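Local coordinates for DUF4276 family protein (Pyrococcus horikoshii, PDB 2P62) that is of unknown function but belongs to a family in the Toprim-like clan, whose relatives include nucleic-acid enzymes, at residues Lys11-Leu24 against Ser205-His217. Numbering follows the deposited sequence.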
ATOM      1  N   LYS A  11       1.132   1.097  -8.531  1.00 28.96           N
ATOM      2  CA  LYS A  11       1.929   0.086  -7.839  1.00 26.84           C
ATOM      3  C   LYS A  11       1.435  -1.326  -8.148  1.00 25.31           C
ATOM      4  O   LYS A  11       2.243  -2.228  -8.372  1.00 24.26           O
ATOM      5  CB  LYS A  11       1.882   0.313  -6.327  1.00 28.68           C
ATOM      6  CG  LYS A  11       3.001  -0.368  -5.550  1.00 30.23           C
ATOM      7  CD  LYS A  11       4.322   0.354  -5.773  1.00 34.24           C
ATOM      8  CE  LYS A  11       5.408  -0.067  -4.771  1.00 35.13           C
ATOM      9  NZ  LYS A  11       5.819  -1.490  -4.904  1.00 34.50           N
ATOM     10  N   THR A  12       0.117  -1.522  -8.153  1.00 23.52           N
ATOM     11  CA  THR A  12      -0.445  -2.841  -8.440  1.00 24.18           C
ATOM     12  C   THR A  12       0.074  -3.383  -9.776  1.00 25.24           C
ATOM     13  O   THR A  12       0.487  -4.545  -9.864  1.00 23.99           O
ATOM     14  CB  THR A  12      -2.003  -2.818  -8.481  1.00 25.52           C
ATOM     15  OG1 THR A  12      -2.456  -1.772  -9.353  1.00 27.12           O
ATOM     16  CG2 THR A  12      -2.581  -2.598  -7.081  1.00 26.22           C
ATOM     17  N   ASP A  13       0.064  -2.535 -10.808  1.00 25.83           N
ATOM     18  CA  ASP A  13       0.539  -2.932 -12.133  1.00 27.77           C
ATOM     19  C   ASP A  13       2.044  -3.164 -12.113  1.00 28.42           C
ATOM     20  O   ASP A  13       2.545  -4.041 -12.813  1.00 30.44           O
ATOM     21  CB  ASP A  13       0.203  -1.866 -13.190  1.00 30.55           C
ATOM     22  CG  ASP A  13      -1.220  -1.311 -13.050  1.00 30.74           C
ATOM     23  OD1 ASP A  13      -1.366  -0.187 -12.525  1.00 30.45           O
ATOM     24  OD2 ASP A  13      -2.187  -1.996 -13.452  1.00 28.63           O
ATOM     25  N   GLU A  14       2.772  -2.386 -11.314  1.00 28.18           N
ATOM     26  CA  GLU A  14       4.220  -2.568 -11.242  1.00 27.76           C
ATOM     27  C   GLU A  14       4.589  -3.901 -10.575  1.00 26.54           C
ATOM     28  O   GLU A  14       5.525  -4.572 -11.005  1.00 24.06           O
ATOM     29  CB  GLU A  14       4.886  -1.406 -10.489  1.00 27.80           C
ATOM     30  CG  GLU A  14       6.381  -1.627 -10.219  1.00 29.18           C
ATOM     31  CD  GLU A  14       6.935  -0.700  -9.142  1.00 33.15           C
ATOM     32  OE1 GLU A  14       7.187   0.488  -9.430  1.00 34.55           O
ATOM     33  OE2 GLU A  14       7.104  -1.161  -7.996  1.00 37.09           O
ATOM     34  N   SER A  15       3.861  -4.281  -9.527  1.00 25.70           N
ATOM     35  CA  SER A  15       4.143  -5.538  -8.831  1.00 26.49           C
ATOM     36  C   SER A  15       3.865  -6.733  -9.720  1.00 25.03           C
ATOM     37  O   SER A  15       4.664  -7.670  -9.784  1.00 23.01           O
ATOM     38  CB  SER A  15       3.298  -5.671  -7.561  1.00 26.30           C
ATOM     39  OG  SER A  15       3.716  -4.762  -6.571  1.00 27.51           O
ATOM     40  N   PHE A  16       2.719  -6.691 -10.394  1.00 24.90           N
ATOM     41  CA  PHE A  16       2.314  -7.766 -11.286  1.00 25.14           C
ATOM     42  C   PHE A  16       3.424  -8.044 -12.304  1.00 24.01           C
ATOM     43  O   PHE A  16       3.872  -9.177 -12.439  1.00 23.75           O
ATOM     44  CB  PHE A  16       0.996  -7.395 -11.994  1.00 25.74           C
ATOM     45  CG  PHE A  16       0.499  -8.446 -12.951  1.00 26.78           C
ATOM     46  CD1 PHE A  16       0.778  -8.358 -14.311  1.00 27.46           C
ATOM     47  CD2 PHE A  16      -0.235  -9.534 -12.492  1.00 27.33           C
ATOM     48  CE1 PHE A  16       0.331  -9.343 -15.204  1.00 28.75           C
ATOM     49  CE2 PHE A  16      -0.686 -10.523 -13.376  1.00 27.21           C
ATOM     50  CZ  PHE A  16      -0.399 -10.425 -14.735  1.00 27.48           C
ATOM     51  N   PHE A  17       3.896  -7.012 -12.994  1.00 22.58           N
ATOM     52  CA  PHE A  17       4.949  -7.212 -13.980  1.00 24.36           C
ATOM     53  C   PHE A  17       6.288  -7.599 -13.357  1.00 25.54           C
ATOM     54  O   PHE A  17       7.018  -8.429 -13.905  1.00 27.25           O
ATOM     55  CB  PHE A  17       5.117  -5.962 -14.847  1.00 22.32           C
ATOM     56  CG  PHE A  17       4.165  -5.905 -16.008  1.00 25.80           C
ATOM     57  CD1 PHE A  17       4.400  -6.662 -17.155  1.00 27.47           C
ATOM     58  CD2 PHE A  17       3.005  -5.136 -15.938  1.00 26.68           C
ATOM     59  CE1 PHE A  17       3.488  -6.663 -18.217  1.00 27.45           C
ATOM     60  CE2 PHE A  17       2.087  -5.131 -16.991  1.00 27.62           C
ATOM     61  CZ  PHE A  17       2.329  -5.899 -18.136  1.00 26.23           C
ATOM     62  N   LYS A  18       6.600  -7.004 -12.209  1.00 24.19           N
ATOM     63  CA  LYS A  18       7.851  -7.269 -11.511  1.00 24.50           C
ATOM     64  C   LYS A  18       7.967  -8.729 -11.057  1.00 24.05           C
ATOM     65  O   LYS A  18       9.013  -9.357 -11.226  1.00 22.58           O
ATOM     66  CB  LYS A  18       7.983  -6.309 -10.314  1.00 26.46           C
ATOM     67  CG  LYS A  18       9.354  -6.285  -9.637  1.00 29.58           C
ATOM     68  CD  LYS A  18       9.373  -7.088  -8.345  1.00 31.74           C
ATOM     69  CE  LYS A  18       8.719  -6.329  -7.211  1.00 31.75           C
ATOM     70  NZ  LYS A  18       9.469  -5.096  -6.940  1.00 32.72           N
ATOM     71  N   VAL A  19       6.902  -9.293 -10.499  1.00 24.50           N
ATOM     72  CA  VAL A  19       7.014 -10.678 -10.056  1.00 25.34           C
ATOM     73  C   VAL A  19       7.183 -11.628 -11.250  1.00 26.49           C
ATOM     74  O   VAL A  19       7.935 -12.598 -11.176  1.00 27.41           O
ATOM     75  CB  VAL A  19       5.808 -11.106  -9.155  1.00 24.39           C
ATOM     76  CG1 VAL A  19       4.491 -11.028  -9.926  1.00 23.00           C
ATOM     77  CG2 VAL A  19       6.048 -12.511  -8.614  1.00 21.59           C
ATOM     78  N   LEU A  20       6.509 -11.350 -12.359  1.00 25.20           N
ATOM     79  CA  LEU A  20       6.663 -12.209 -13.523  1.00 24.03           C
ATOM     80  C   LEU A  20       8.058 -12.060 -14.123  1.00 24.70           C
ATOM     81  O   LEU A  20       8.712 -13.052 -14.434  1.00 26.20           O
ATOM     82  CB  LEU A  20       5.632 -11.867 -14.591  1.00 23.52           C
ATOM     83  CG  LEU A  20       4.167 -12.130 -14.247  1.00 24.25           C
ATOM     84  CD1 LEU A  20       3.316 -11.401 -15.265  1.00 22.54           C
ATOM     85  CD2 LEU A  20       3.861 -13.631 -14.222  1.00 20.49           C
ATOM     86  N   LEU A  21       8.511 -10.820 -14.288  1.00 24.39           N
ATOM     87  CA  LEU A  21       9.822 -10.553 -14.877  1.00 24.50           C
ATOM     88  C   LEU A  21      10.988 -11.078 -14.038  1.00 25.66           C
ATOM     89  O   LEU A  21      12.018 -11.460 -14.583  1.00 25.36           O
ATOM     90  CB  LEU A  21       9.991  -9.049 -15.128  1.00 24.36           C
ATOM     91  CG  LEU A  21       9.082  -8.405 -16.184  1.00 24.52           C
ATOM     92  CD1 LEU A  21       9.335  -6.905 -16.251  1.00 22.91           C
ATOM     93  CD2 LEU A  21       9.344  -9.056 -17.539  1.00 25.06           C
ATOM     94  N   GLU A  22      10.821 -11.096 -12.717  1.00 27.22           N
ATOM     95  CA  GLU A  22      11.860 -11.591 -11.817  1.00 28.84           C
ATOM     96  C   GLU A  22      11.766 -13.103 -11.623  1.00 30.52           C
ATOM     97  O   GLU A  22      12.661 -13.853 -12.018  1.00 29.74           O
ATOM     98  CB  GLU A  22      11.764 -10.906 -10.441  1.00 28.40           C
ATOM     99  CG  GLU A  22      12.194  -9.434 -10.438  1.00 31.17           C
ATOM    100  CD  GLU A  22      12.182  -8.770  -9.053  1.00 32.45           C
ATOM    101  OE1 GLU A  22      12.626  -7.607  -8.960  1.00 35.36           O
ATOM    102  OE2 GLU A  22      11.738  -9.386  -8.062  1.00 31.63           O
ATOM    103  N   LYS A  23      10.657 -13.542 -11.038  1.00 32.39           N
ATOM    104  CA  LYS A  23      10.441 -14.946 -10.729  1.00 33.72           C
ATOM    105  C   LYS A  23      10.199 -15.885 -11.898  1.00 33.87           C
ATOM    106  O   LYS A  23      10.370 -17.095 -11.769  1.00 34.00           O
ATOM    107  CB  LYS A  23       9.303 -15.067  -9.714  1.00 34.10           C
ATOM    108  CG  LYS A  23       9.561 -14.305  -8.409  1.00 36.29           C
ATOM    109  CD  LYS A  23      10.823 -14.799  -7.692  1.00 39.27           C
ATOM    110  CE  LYS A  23      11.055 -14.086  -6.349  1.00 39.52           C
ATOM    111  NZ  LYS A  23      11.385 -12.646  -6.506  1.00 41.21           N
ATOM    112  N   LEU A  24       9.815 -15.337 -13.041  1.00 33.76           N
ATOM    113  CA  LEU A  24       9.561 -16.175 -14.203  1.00 31.88           C
ATOM    114  C   LEU A  24      10.631 -16.028 -15.291  1.00 31.60           C
ATOM    115  O   LEU A  24      10.970 -17.003 -15.954  1.00 31.99           O
ATOM    116  CB  LEU A  24       8.189 -15.849 -14.778  1.00 30.78           C
ATOM    117  CG  LEU A  24       7.612 -16.891 -15.732  1.00 31.94           C
ATOM    118  CD1 LEU A  24       7.304 -18.184 -14.973  1.00 31.00           C
ATOM    119  CD2 LEU A  24       6.353 -16.338 -16.355  1.00 27.83           C
ATOM    120  N   SER A 205      -1.106  -4.949  -3.877  1.00 24.84           N
ATOM    121  CA  SER A 205       0.039  -5.119  -4.753  1.00 22.89           C
ATOM    122  C   SER A 205       0.971  -6.165  -4.156  1.00 23.27           C
ATOM    123  O   SER A 205       1.549  -6.972  -4.878  1.00 22.55           O
ATOM    124  CB  SER A 205       0.780  -3.791  -4.929  1.00 23.71           C
ATOM    125  OG  SER A 205       1.260  -3.284  -3.689  1.00 27.70           O
ATOM    126  N   GLY A 206       1.110  -6.144  -2.831  1.00 23.80           N
ATOM    127  CA  GLY A 206       1.967  -7.107  -2.162  1.00 23.79           C
ATOM    128  C   GLY A 206       1.408  -8.515  -2.263  1.00 25.25           C
ATOM    129  O   GLY A 206       2.154  -9.494  -2.283  1.00 26.10           O
ATOM    130  N   LEU A 207       0.085  -8.614  -2.323  1.00 25.41           N
ATOM    131  CA  LEU A 207      -0.585  -9.903  -2.429  1.00 25.67           C
ATOM    132  C   LEU A 207      -0.331 -10.532  -3.803  1.00 25.14           C
ATOM    133  O   LEU A 207      -0.121 -11.742  -3.919  1.00 25.28           O
ATOM    134  CB  LEU A 207      -2.092  -9.732  -2.195  1.00 23.83           C
ATOM    135  CG  LEU A 207      -2.988 -10.939  -2.509  1.00 25.16           C
ATOM    136  CD1 LEU A 207      -2.612 -12.127  -1.614  1.00 20.75           C
ATOM    137  CD2 LEU A 207      -4.440 -10.548  -2.318  1.00 23.42           C
ATOM    138  N   TYR A 208      -0.343  -9.708  -4.843  1.00 24.89           N
ATOM    139  CA  TYR A 208      -0.112 -10.204  -6.198  1.00 25.44           C
ATOM    140  C   TYR A 208       1.277 -10.845  -6.311  1.00 25.85           C
ATOM    141  O   TYR A 208       1.419 -11.935  -6.879  1.00 26.08           O
ATOM    142  CB  TYR A 208      -0.296  -9.061  -7.207  1.00 22.02           C
ATOM    143  CG  TYR A 208      -1.658  -8.399  -7.094  1.00 20.01           C
ATOM    144  CD1 TYR A 208      -1.867  -7.103  -7.563  1.00 20.10           C
ATOM    145  CD2 TYR A 208      -2.730  -9.053  -6.468  1.00 21.58           C
ATOM    146  CE1 TYR A 208      -3.103  -6.472  -7.404  1.00 19.42           C
ATOM    147  CE2 TYR A 208      -3.975  -8.429  -6.305  1.00 18.72           C
ATOM    148  CZ  TYR A 208      -4.149  -7.137  -6.771  1.00 19.67           C
ATOM    149  OH  TYR A 208      -5.338  -6.468  -6.587  1.00 17.63           O
ATOM    150  N   GLU A 209       2.287 -10.169  -5.760  1.00 25.69           N
ATOM    151  CA  GLU A 209       3.667 -10.668  -5.759  1.00 28.37           C
ATOM    152  C   GLU A 209       3.737 -12.000  -5.024  1.00 28.55           C
ATOM    153  O   GLU A 209       4.304 -12.971  -5.524  1.00 29.96           O
ATOM    154  CB  GLU A 209       4.618  -9.679  -5.058  1.00 28.73           C
ATOM    155  CG  GLU A 209       4.928  -8.406  -5.843  1.00 34.24           C
ATOM    156  CD  GLU A 209       5.889  -7.461  -5.118  1.00 35.60           C
ATOM    157  OE1 GLU A 209       7.018  -7.889  -4.788  1.00 36.30           O
ATOM    158  OE2 GLU A 209       5.509  -6.292  -4.880  1.00 34.81           O
ATOM    159  N   LYS A 210       3.155 -12.039  -3.830  1.00 27.64           N
ATOM    160  CA  LYS A 210       3.161 -13.249  -3.026  1.00 28.16           C
ATOM    161  C   LYS A 210       2.412 -14.388  -3.719  1.00 28.08           C
ATOM    162  O   LYS A 210       2.977 -15.453  -3.961  1.00 29.00           O
ATOM    163  CB  LYS A 210       2.532 -12.979  -1.660  1.00 25.91           C
ATOM    164  CG  LYS A 210       2.621 -14.156  -0.718  1.00 27.15           C
ATOM    165  CD  LYS A 210       1.903 -13.887   0.584  1.00 27.85           C
ATOM    166  CE  LYS A 210       1.921 -15.123   1.479  1.00 28.67           C
ATOM    167  NZ  LYS A 210       0.882 -15.018   2.549  1.00 29.95           N
ATOM    168  N   TYR A 211       1.144 -14.149  -4.038  1.00 27.97           N
ATOM    169  CA  TYR A 211       0.298 -15.142  -4.695  1.00 28.34           C
ATOM    170  C   TYR A 211       0.908 -15.695  -5.987  1.00 29.11           C
ATOM    171  O   TYR A 211       0.928 -16.911  -6.210  1.00 28.26           O
ATOM    172  CB  TYR A 211      -1.074 -14.528  -4.984  1.00 29.00           C
ATOM    173  CG  TYR A 211      -2.064 -15.473  -5.630  1.00 30.83           C
ATOM    174  CD1 TYR A 211      -2.337 -16.724  -5.069  1.00 29.63           C
ATOM    175  CD2 TYR A 211      -2.754 -15.102  -6.788  1.00 30.25           C
ATOM    176  CE1 TYR A 211      -3.276 -17.585  -5.644  1.00 28.98           C
ATOM    177  CE2 TYR A 211      -3.693 -15.952  -7.368  1.00 30.01           C
ATOM    178  CZ  TYR A 211      -3.947 -17.194  -6.788  1.00 29.09           C
ATOM    179  OH  TYR A 211      -4.865 -18.038  -7.364  1.00 28.17           O
ATOM    180  N   ILE A 212       1.418 -14.818  -6.839  1.00 28.39           N
ATOM    181  CA  ILE A 212       2.003 -15.288  -8.084  1.00 28.02           C
ATOM    182  C   ILE A 212       3.356 -15.945  -7.837  1.00 28.53           C
ATOM    183  O   ILE A 212       3.667 -16.982  -8.421  1.00 28.32           O
ATOM    184  CB  ILE A 212       2.144 -14.132  -9.089  1.00 28.05           C
ATOM    185  CG1 ILE A 212       0.745 -13.623  -9.460  1.00 27.04           C
ATOM    186  CG2 ILE A 212       2.935 -14.591 -10.318  1.00 25.94           C
ATOM    187  CD1 ILE A 212       0.723 -12.526 -10.506  1.00 26.29           C
ATOM    188  N   GLY A 213       4.147 -15.342  -6.956  1.00 30.28           N
ATOM    189  CA  GLY A 213       5.461 -15.875  -6.640  1.00 30.12           C
ATOM    190  C   GLY A 213       5.404 -17.295  -6.116  1.00 31.92           C
ATOM    191  O   GLY A 213       6.247 -18.129  -6.438  1.00 33.65           O
ATOM    192  N   ILE A 214       4.405 -17.575  -5.294  1.00 32.17           N
ATOM    193  CA  ILE A 214       4.254 -18.909  -4.753  1.00 33.86           C
ATOM    194  C   ILE A 214       3.754 -19.882  -5.828  1.00 34.84           C
ATOM    195  O   ILE A 214       4.234 -21.012  -5.906  1.00 36.49           O
ATOM    196  CB  ILE A 214       3.297 -18.892  -3.551  1.00 33.93           C
ATOM    197  CG1 ILE A 214       3.973 -18.170  -2.381  1.00 34.21           C
ATOM    198  CG2 ILE A 214       2.902 -20.304  -3.170  1.00 33.49           C
ATOM    199  CD1 ILE A 214       3.079 -17.981  -1.164  1.00 36.86           C
ATOM    200  N   MET A 215       2.804 -19.437  -6.654  1.00 34.87           N
ATOM    201  CA  MET A 215       2.245 -20.272  -7.718  1.00 36.33           C
ATOM    202  C   MET A 215       3.349 -20.769  -8.629  1.00 38.28           C
ATOM    203  O   MET A 215       3.337 -21.916  -9.067  1.00 38.42           O
ATOM    204  CB  MET A 215       1.221 -19.497  -8.560  1.00 35.59           C
ATOM    205  CG  MET A 215       0.567 -20.346  -9.663  1.00 34.31           C
ATOM    206  SD  MET A 215      -0.852 -19.568 -10.472  1.00 28.22           S
ATOM    207  CE  MET A 215      -2.065 -19.841  -9.184  1.00 32.46           C
ATOM    208  N   ILE A 216       4.301 -19.891  -8.918  1.00 40.64           N
ATOM    209  CA  ILE A 216       5.415 -20.242  -9.779  1.00 41.90           C
ATOM    210  C   ILE A 216       6.144 -21.452  -9.209  1.00 43.82           C
ATOM    211  O   ILE A 216       6.760 -22.221  -9.946  1.00 44.99           O
ATOM    212  CB  ILE A 216       6.376 -19.049  -9.918  1.00 39.76           C
ATOM    213  CG1 ILE A 216       5.653 -17.908 -10.634  1.00 40.38           C
ATOM    214  CG2 ILE A 216       7.616 -19.455 -10.689  1.00 39.00           C
ATOM    215  CD1 ILE A 216       6.518 -16.708 -10.914  1.00 41.23           C
ATOM    216  N   HIS A 217       6.045 -21.626  -7.896  1.00 45.36           N
ATOM    217  CA  HIS A 217       6.680 -22.743  -7.221  1.00 48.40           C
ATOM    218  C   HIS A 217       5.775 -23.964  -7.047  1.00 48.71           C
ATOM    219  O   HIS A 217       6.247 -25.089  -7.164  1.00 49.52           O
ATOM    220  CB  HIS A 217       7.209 -22.296  -5.857  1.00 51.42           C
ATOM    221  CG  HIS A 217       8.502 -21.541  -5.927  1.00 55.27           C
ATOM    222  ND1 HIS A 217       8.878 -20.616  -4.975  1.00 55.68           N
ATOM    223  CD2 HIS A 217       9.518 -21.592  -6.821  1.00 56.84           C
ATOM    224  CE1 HIS A 217      10.068 -20.130  -5.281  1.00 56.74           C
ATOM    225  NE2 HIS A 217      10.478 -20.705  -6.397  1.00 57.58           N
TER
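Glu209 reaches across to Ser15 and Lys18 along one side of two nearly parallel helices, 11-23 and 205-217, whose axes come within 8.4 Å at 17°. From a CB set obliquely to the partner helix, CG swings anti to the carbonyl carbon (chi1 -73°), and that methylene comes to lie against Ser15 CB, 3.6 Å away. Beyond it the chain runs extended, and the carboxylate splits its two oxygens: OE1 rests on the CE methylene of Lys18 at 3.3 Å, while OE2 accepts a hydrogen bond of 2.9 Å from Ser15 OG, met on the anti side and 26° out of the carboxylate plane. Lys18 NZ stays beyond salt-bridge distance, yet its charge and that of Lys11 would probably stabilise the charged carboxylate, although Glu14 and Glu22 are also close. With an alanine in place of this glutamate, Ser15 OG would probably lose its acceptor and Lys18 the carboxylate beside its CE. Helix 11-23 follows the first strand, 2-7, of the mixed sheet, consistent with a Toprim-like core, and helix 205-217 packs on it from a mostly helical region late in the chain. Next to this polar group the contact turns apolar. Val19 sends CG1 onto Ile212 CG2 at 3.9 Å, and its CG2 lies on the backbone near Gly213 N. Ile212 in turn carries CD1 to Phe16 CD2, 3.7 Å away, the two side chains crossing at about a right angle. Helix 152-162 meets this layer through Leu156, which touches both Phe16 and Tyr208. Near the start of the helices, Thr12 CG2 lies beside Tyr208 CE1 at 3.9 Å, and Asp202 of the second subunit packs on Thr12. Towards the other end, Ile216 presses its CD1 methyl against Lys23 CB.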